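Local structure of Hut operon positive regulatory protein (Bacillus subtilis, 4H4L) at residues V86-M91 with H138-V143; L96-G101 with G127-P132. The protein binds hut operon mRNA in the presence of histidine and, as an antiterminator, suppresses transcription termination and so activates histidine utilization. The protein carries 1 engineered substitution. All coordinates share one frame; numbering follows the deposited sequence.

Contact 1. Residues V86-M91 with H138-V143; sequences VTRGEM and HETFGV. With ZN (zinc ion), chain R; HIS (histidine), chain Q.
Val-86 packs against Thr-140, and the two side chains meet at about a right angle. From Val-86, CB lies 3.7 Å from Thr-140 OG1. CG1 stands anti to the backbone N (chi1 170°) and touches both branches of the threonine, with Thr-140 OG1 3.6 Å away and Thr-140 CG2 somewhat farther. CG2 lies beside the same OG1 and reaches the backbone, 4.1 Å from Phe-141 C.

The helix ends here. Arg-88 is the first residue to leave helical angles, with a positive phi of 62°. Its bent side chain folds back, and NH2 donates to Val-86 O at 2.5 Å, in the guanidinium plane. That length is probably underestimated. Arg-88 NE makes a weak bond to the same oxygen. NH1 faces the edge of the His-138 ring, 4.4 Å from His-138 CE1, and forms a salt bridge with Glu-81 of the second subunit. An alanine here would probably leave that glutamate without its charged mate and Val-86 O without both guanidinium donors.

His-138 ND1 donates to Glu-139 O (2.9 Å), in the ring plane and on a lone pair, which, with the metal bond, holds the ring's rotation. His-138 NE2 binds the zinc ion. The bound histidine, with His-73 and His-77 of the third subunit, completes this intersubunit metal site, part of the histidine pocket of HutP.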
# COMPACT_ATOMS: atom_id res chain seq x y z
N VAL A 86 5.26 -11.19 6.14
CA VAL A 86 4.78 -11.24 7.52
C VAL A 86 3.55 -10.35 7.76
O VAL A 86 2.61 -10.76 8.46
CB VAL A 86 5.88 -10.87 8.51
CG1 VAL A 86 5.32 -10.69 9.92
CG2 VAL A 86 6.97 -11.94 8.48
N THR A 87 3.56 -9.15 7.18
CA THR A 87 2.61 -8.12 7.60
C THR A 87 1.40 -7.95 6.69
O THR A 87 0.36 -7.51 7.16
CB THR A 87 3.32 -6.79 7.78
OG1 THR A 87 3.91 -6.44 6.54
CG2 THR A 87 4.42 -6.91 8.82
N ARG A 88 1.53 -8.27 5.40
CA ARG A 88 0.40 -8.37 4.46
C ARG A 88 -0.42 -7.07 4.22
O ARG A 88 -1.64 -7.05 4.44
CB ARG A 88 -0.52 -9.57 4.83
CG ARG A 88 0.08 -10.89 4.32
CD ARG A 88 -0.06 -12.05 5.29
NE ARG A 88 0.41 -11.67 6.62
CZ ARG A 88 -0.39 -11.45 7.65
NH1 ARG A 88 -1.70 -11.59 7.49
NH2 ARG A 88 0.11 -11.08 8.84
N GLY A 89 0.25 -6.00 3.78
CA GLY A 89 -0.44 -4.79 3.35
C GLY A 89 -0.09 -3.54 4.11
O GLY A 89 0.11 -2.49 3.54
N GLU A 90 -0.03 -3.65 5.42
CA GLU A 90 0.45 -2.56 6.25
C GLU A 90 1.57 -3.18 7.04
O GLU A 90 1.37 -4.20 7.71
CB GLU A 90 -0.64 -2.03 7.18
CG GLU A 90 -1.85 -1.43 6.46
CD GLU A 90 -1.56 -0.17 5.61
OE1 GLU A 90 -0.67 0.65 5.97
OE2 GLU A 90 -2.24 -0.01 4.55
N MET A 91 2.74 -2.55 6.96
CA MET A 91 3.93 -3.08 7.60
C MET A 91 4.01 -2.44 8.97
O MET A 91 4.91 -1.65 9.25
CB MET A 91 5.18 -2.77 6.77
CG MET A 91 6.32 -3.73 7.03
SD MET A 91 7.76 -3.43 5.96
CE MET A 91 7.11 -4.03 4.41
N HIS A 138 -1.76 -16.73 14.97
CA HIS A 138 -1.63 -17.64 13.86
C HIS A 138 -0.28 -17.45 13.27
O HIS A 138 0.48 -16.60 13.72
CB HIS A 138 -2.80 -17.55 12.84
CG HIS A 138 -2.86 -16.26 12.03
ND1 HIS A 138 -1.89 -15.87 11.17
CD2 HIS A 138 -3.88 -15.31 11.92
CE1 HIS A 138 -2.26 -14.72 10.57
NE2 HIS A 138 -3.48 -14.38 11.03
N GLU A 139 0.07 -18.24 12.27
CA GLU A 139 1.45 -18.29 11.84
C GLU A 139 1.77 -17.15 10.92
O GLU A 139 0.85 -16.43 10.50
CB GLU A 139 1.77 -19.61 11.17
CG GLU A 139 2.10 -20.71 12.16
CD GLU A 139 1.75 -22.07 11.60
OE1 GLU A 139 2.67 -22.82 11.19
OE2 GLU A 139 0.54 -22.36 11.52
N THR A 140 3.07 -17.01 10.60
CA THR A 140 3.51 -16.01 9.63
C THR A 140 4.84 -16.26 8.95
O THR A 140 5.73 -16.98 9.44
CB THR A 140 3.50 -14.61 10.20
OG1 THR A 140 3.50 -13.70 9.11
CG2 THR A 140 4.71 -14.38 11.04
N PHE A 141 4.96 -15.66 7.77
CA PHE A 141 6.02 -16.06 6.91
C PHE A 141 6.33 -14.99 5.88
O PHE A 141 5.42 -14.38 5.33
CB PHE A 141 5.57 -17.33 6.21
CG PHE A 141 6.69 -18.18 5.76
CD1 PHE A 141 7.09 -19.25 6.54
CD2 PHE A 141 7.37 -17.89 4.58
CE1 PHE A 141 8.15 -20.03 6.14
CE2 PHE A 141 8.43 -18.67 4.17
CZ PHE A 141 8.82 -19.74 4.95
N GLY A 142 7.61 -14.80 5.60
CA GLY A 142 8.06 -13.82 4.63
C GLY A 142 9.46 -14.10 4.12
O GLY A 142 10.34 -14.48 4.90
N VAL A 143 9.66 -13.90 2.82
CA VAL A 143 10.97 -14.11 2.21
C VAL A 143 11.44 -12.98 1.30
O VAL A 143 10.83 -12.70 0.29
CB VAL A 143 11.03 -15.44 1.42
CG1 VAL A 143 12.42 -15.68 0.89
CG2 VAL A 143 10.65 -16.59 2.34
ZN ZN R . -5.05 -13.04 10.42
N HIS Q . -3.99 -8.36 16.21
CA HIS Q . -4.27 -9.46 15.24
C HIS Q . -4.81 -10.56 16.03
O HIS Q . -5.57 -10.26 16.94
CB HIS Q . -3.01 -9.91 14.53
CG HIS Q . -3.24 -10.56 13.16
ND1 HIS Q . -2.61 -10.13 12.03
CD2 HIS Q . -4.03 -11.61 12.78
CE1 HIS Q . -2.99 -10.88 11.00
NE2 HIS Q . -3.84 -11.79 11.47
OXT HIS Q . -4.50 -11.73 15.79

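Contact 2. Residues L96-G101 with G127-P132; sequences LLRTVG and GTIGAP. With HIS (histidine), chain Q.
Thr-99 and Gly-130 form an antiparallel hydrogen-bonded pair. Thr-99 N donates to Gly-130 O at 2.8 Å, and Gly-130 N donates to Thr-99 O in return. Gly-101 and Thr-128 repeat the pattern two residues on. Val-100 and Ile-129 form the non-hydrogen-bonded pair between them. The strand axes lie 4.8 Å apart, and their directions differ by 158°. Gly-127 turns a corner with backbone angles that call for glycine, and a CB there would also strike Gly-101 O.

Val-100 and Ile-129 share one face of the sheet and meet through Val-100 CG1 and Ile-129 CD1. The same CD1 lies 3.8 Å from Arg-98 CD. Farther along, Leu-97 crosses the Pro-132 ring at about a right angle, bringing Leu-97 CD1 to 3.3 Å from Pro-132 CG.

The bound histidine lies against Leu-97 and Arg-98 of one segment and Ile-129 to Ala-131 of the other. Arg-98 CB packs on the ligand CB. From CG to NE the arginine is extended, with chi2 at -165°. NH1 meets ligand ND1 edge-on in the guanidinium plane, a weak hydrogen bond of 3.5 Å. The firmer bonds of Arg-98 are made by its other nitrogens: NE to Leu-92 O and NH2 to Thr-87 O. The ligand amino N lies 2.7 Å from Leu-97 O. At the carboxylate, ligand OXT is 3.3 Å from Gly-130 CA, and ligand O is 3.4 Å from Ala-131 CB.

The hairpin thus lines the histidine pocket with backbone and aliphatic atoms. Arg-98 is held mainly by protein carbonyls, so the weak bond to the ligand is probably not what sets its position. A positive charge near ligand ND1 is likely to polarise the imidazole.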
# COMPACT_ATOMS: atom_id res chain seq x y z
N LEU A 96 -0.91 -1.35 14.86
CA LEU A 96 -2.16 -2.02 14.49
C LEU A 96 -2.54 -3.15 15.44
O LEU A 96 -3.27 -4.07 15.02
CB LEU A 96 -2.10 -2.57 13.07
CG LEU A 96 -2.33 -1.61 11.91
CD1 LEU A 96 -2.27 -2.40 10.61
CD2 LEU A 96 -3.64 -0.86 12.08
N LEU A 97 -2.02 -3.08 16.69
CA LEU A 97 -2.39 -3.95 17.79
C LEU A 97 -2.16 -5.40 17.41
O LEU A 97 -2.99 -6.27 17.67
CB LEU A 97 -3.85 -3.73 18.22
CG LEU A 97 -4.37 -4.34 19.55
CD1 LEU A 97 -3.79 -3.69 20.79
CD2 LEU A 97 -5.86 -4.16 19.63
N ARG A 98 -1.03 -5.64 16.77
CA ARG A 98 -0.55 -7.00 16.62
C ARG A 98 0.93 -7.06 16.91
O ARG A 98 1.63 -6.00 17.00
CB ARG A 98 -0.85 -7.55 15.23
CG ARG A 98 -0.11 -6.83 14.14
CD ARG A 98 -0.74 -7.18 12.83
NE ARG A 98 -0.22 -6.37 11.75
CZ ARG A 98 -0.49 -6.58 10.46
NH1 ARG A 98 -1.26 -7.60 10.11
NH2 ARG A 98 0.02 -5.79 9.53
N THR A 99 1.41 -8.30 17.05
CA THR A 99 2.78 -8.54 17.46
C THR A 99 3.28 -9.84 16.87
O THR A 99 2.46 -10.69 16.48
CB THR A 99 2.88 -8.56 18.99
OG1 THR A 99 4.26 -8.55 19.36
CG2 THR A 99 2.19 -9.77 19.61
N VAL A 100 4.61 -9.95 16.76
CA VAL A 100 5.29 -11.10 16.18
C VAL A 100 6.25 -11.78 17.14
O VAL A 100 6.92 -11.15 17.95
CB VAL A 100 6.12 -10.71 14.95
CG1 VAL A 100 5.25 -10.33 13.78
CG2 VAL A 100 7.07 -9.58 15.30
N GLY A 101 6.32 -13.10 17.05
CA GLY A 101 7.41 -13.86 17.61
C GLY A 101 8.03 -14.53 16.40
O GLY A 101 7.47 -15.52 15.86
N GLY A 127 7.26 -17.54 12.12
CA GLY A 127 6.80 -17.45 13.49
C GLY A 127 5.33 -17.11 13.55
O GLY A 127 4.57 -17.39 12.65
N THR A 128 4.91 -16.50 14.64
CA THR A 128 3.53 -16.11 14.71
C THR A 128 3.33 -14.59 14.73
O THR A 128 4.28 -13.82 14.92
CB THR A 128 2.87 -16.65 15.96
OG1 THR A 128 3.32 -15.86 17.06
CG2 THR A 128 3.21 -18.12 16.15
N ILE A 129 2.07 -14.23 14.51
CA ILE A 129 1.56 -12.90 14.55
C ILE A 129 0.20 -13.05 15.23
O ILE A 129 -0.49 -14.06 15.04
CB ILE A 129 1.42 -12.32 13.12
CG1 ILE A 129 1.15 -10.81 13.17
CG2 ILE A 129 0.40 -13.12 12.29
CD1 ILE A 129 1.58 -10.08 11.92
N GLY A 130 -0.17 -12.07 16.06
CA GLY A 130 -1.39 -12.17 16.85
C GLY A 130 -1.53 -10.98 17.78
O GLY A 130 -0.71 -10.04 17.72
N ALA A 131 -2.56 -11.02 18.62
CA ALA A 131 -2.92 -9.91 19.47
C ALA A 131 -1.90 -9.75 20.57
O ALA A 131 -1.23 -10.74 20.91
CB ALA A 131 -4.30 -10.14 20.07
N PRO A 132 -1.77 -8.52 21.14
CA PRO A 132 -0.74 -8.23 22.14
C PRO A 132 -0.76 -9.20 23.32
O PRO A 132 0.28 -9.40 23.96
CB PRO A 132 -1.09 -6.81 22.60
CG PRO A 132 -1.73 -6.21 21.40
CD PRO A 132 -2.58 -7.32 20.85
N HIS Q . -3.99 -8.36 16.21
CA HIS Q . -4.27 -9.46 15.24
C HIS Q . -4.81 -10.56 16.03
O HIS Q . -5.57 -10.26 16.94
CB HIS Q . -3.01 -9.91 14.53
CG HIS Q . -3.24 -10.56 13.16
ND1 HIS Q . -2.61 -10.13 12.03
CD2 HIS Q . -4.03 -11.61 12.78
CE1 HIS Q . -2.99 -10.88 11.00
NE2 HIS Q . -3.84 -11.79 11.47
OXT HIS Q . -4.50 -11.73 15.79

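How the contacts relate
From the N terminus, the chain first reaches 86-91, at the end of helix 70-87. It then runs through 96-101 into strand 99-109 and returns along strand 120-130. Contact 2 closes this hairpin at 127-132. Strand 137-147 follows, and its segment 138-143 meets 86-91 to close contact 1. Contact 2 is therefore nested inside the loop of contact 1. The two lie about 10 Å apart, centre to centre, and join directly. Arg-98 reaches the helix end, and His-138 N probably donates a hydrogen bond to Ile-129 O. Together they tie the helix end to three strands of the sheet, around one bound histidine beside the third subunit.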